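Local coordinates for dicer Related Helicase (Caenorhabditis elegans, PDB 6M6R), which probably hydrolyses ATP as an RNA helicase of the RIG-I-like receptor subfamily, represented here by its zinc-bearing, RIG-I-type C-terminal domain, at residues B[13-18]-B[72-77]. Residues are numbered along the deposited sequence; the frame is centred on the assembly and turned at random.
Sequences MCSNCS and CKLDVG. With ZN (zinc ion), chain C.
Three groups grip Cys72 SG: the zinc ion at 2.3 Å, Asn16 ND2 from across the contact at 3.3 Å, and its own loop through the backbone N of Leu74 at 3.5 Å. This is the four-cysteine zinc site of the RIG-I-type C-terminal domain, built from two CxxC turns; Cys14 and Cys17 come from one, Cys72 and Cys69 from the other, and the metal ties the end of strand 11-14 to the loop leading into strand 75-82. The Asn16 amide swings over to Cys72 because CG lies anti to the backbone N (chi1 -171°); its hydrogen bond to Cys72 SG is fairly straight, N-H...S 156°, with the sulfur 16° out of the amide plane. With an alanine here the ND2 donor is gone, and the Cys72 thiolate would probably lose a group that offsets its charge, and the two turns a link between them. On the other ligand turn, Cys14 SG accepts a hydrogen bond from the backbone N of Cys17 at 3.6 Å and a weak one from that of Asn16. Leu74 packs against the 14-16 turn with one methyl: CD2 rests 3.7 Å from Cys14 SG and 4.0 Å from Asn16 CB.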
loop_
_atom_site.group_PDB
_atom_site.type_symbol
_atom_site.label_atom_id
_atom_site.label_comp_id
_atom_site.label_asym_id
_atom_site.label_seq_id
_atom_site.Cartn_x
_atom_site.Cartn_y
_atom_site.Cartn_z
ATOM N N MET B 13 -3.528 12.084 11.810
ATOM C CA MET B 13 -4.771 11.335 11.880
ATOM C C MET B 13 -4.890 10.357 10.718
ATOM O O MET B 13 -4.305 10.555 9.651
ATOM C CB MET B 13 -5.951 12.316 11.927
ATOM C CG MET B 13 -5.958 13.038 13.293
ATOM S SD MET B 13 -6.929 14.535 13.298
ATOM C CE MET B 13 -8.268 14.077 12.191
ATOM N N CYS B 14 -5.615 9.264 10.954
ATOM C CA CYS B 14 -5.917 8.310 9.887
ATOM C C CYS B 14 -6.709 9.008 8.793
ATOM O O CYS B 14 -7.755 9.613 9.058
ATOM C CB CYS B 14 -6.722 7.127 10.456
ATOM S SG CYS B 14 -7.142 5.869 9.210
ATOM N N SER B 15 -6.218 8.945 7.554
ATOM C CA SER B 15 -6.954 9.663 6.527
ATOM C C SER B 15 -8.268 8.983 6.178
ATOM O O SER B 15 -9.103 9.611 5.520
ATOM C CB SER B 15 -6.103 9.826 5.265
ATOM O OG SER B 15 -5.816 8.549 4.743
ATOM N N ASN B 16 -8.484 7.735 6.620
ATOM C CA ASN B 16 -9.740 7.032 6.363
ATOM C C ASN B 16 -10.798 7.274 7.444
ATOM O O ASN B 16 -11.962 7.548 7.128
ATOM C CB ASN B 16 -9.479 5.523 6.195
ATOM C CG ASN B 16 -10.719 4.771 5.696
ATOM O OD1 ASN B 16 -11.467 5.276 4.864
ATOM N ND2 ASN B 16 -10.947 3.581 6.228
ATOM N N CYS B 17 -10.443 7.155 8.718
ATOM C CA CYS B 17 -11.451 7.227 9.771
ATOM C C CYS B 17 -11.262 8.408 10.719
ATOM O O CYS B 17 -12.107 8.620 11.603
ATOM C CB CYS B 17 -11.468 5.904 10.560
ATOM S SG CYS B 17 -10.099 5.692 11.718
ATOM N N SER B 18 -10.177 9.173 10.556
ATOM C CA SER B 18 -9.824 10.372 11.316
ATOM C C SER B 18 -9.400 10.098 12.763
ATOM O O SER B 18 -9.273 11.052 13.545
ATOM C CB SER B 18 -10.958 11.409 11.290
ATOM O OG SER B 18 -11.861 11.202 12.367
ATOM N N CYS B 72 -10.067 1.224 11.824
ATOM C CA CYS B 72 -10.676 0.969 10.524
ATOM C C CYS B 72 -9.889 -0.015 9.677
ATOM O O CYS B 72 -10.345 -0.370 8.584
ATOM C CB CYS B 72 -10.849 2.294 9.750
ATOM S SG CYS B 72 -9.319 2.959 9.029
ATOM N N LYS B 73 -8.715 -0.451 10.138
ATOM C CA LYS B 73 -7.866 -1.442 9.476
ATOM C C LYS B 73 -7.259 -0.958 8.155
ATOM O O LYS B 73 -6.686 -1.765 7.412
ATOM C CB LYS B 73 -8.630 -2.774 9.288
ATOM C CG LYS B 73 -8.297 -3.794 10.398
ATOM C CD LYS B 73 -8.609 -3.278 11.810
ATOM C CE LYS B 73 -9.072 -4.362 12.807
ATOM N NZ LYS B 73 -8.562 -4.111 14.213
ATOM N N LEU B 74 -7.304 0.340 7.854
ATOM C CA LEU B 74 -6.534 0.854 6.724
ATOM C C LEU B 74 -5.053 0.513 6.911
ATOM O O LEU B 74 -4.531 0.568 8.026
ATOM C CB LEU B 74 -6.710 2.376 6.605
ATOM C CG LEU B 74 -5.833 3.161 5.602
ATOM C CD1 LEU B 74 -6.423 3.032 4.186
ATOM C CD2 LEU B 74 -5.607 4.660 6.019
ATOM N N ASP B 75 -4.377 0.141 5.820
ATOM C CA ASP B 75 -2.922 -0.020 5.863
ATOM C C ASP B 75 -2.270 1.344 6.032
ATOM O O ASP B 75 -2.444 2.227 5.188
ATOM C CB ASP B 75 -2.435 -0.708 4.583
ATOM C CG ASP B 75 -0.921 -0.928 4.553
ATOM O OD1 ASP B 75 -0.247 -0.859 5.605
ATOM O OD2 ASP B 75 -0.399 -1.199 3.447
ATOM N N VAL B 76 -1.535 1.538 7.129
ATOM C CA VAL B 76 -0.947 2.834 7.429
ATOM C C VAL B 76 0.574 2.793 7.493
ATOM O O VAL B 76 1.195 3.832 7.752
ATOM C CB VAL B 76 -1.531 3.441 8.729
ATOM C CG1 VAL B 76 -3.031 3.745 8.569
ATOM C CG2 VAL B 76 -1.337 2.519 9.922
ATOM N N GLY B 77 1.199 1.651 7.240
ATOM C CA GLY B 77 2.651 1.597 7.258
ATOM C C GLY B 77 3.145 0.205 7.628
ATOM O O GLY B 77 2.488 -0.797 7.347
HETATM ZN ZN ZN C . -8.521 4.524 10.525
#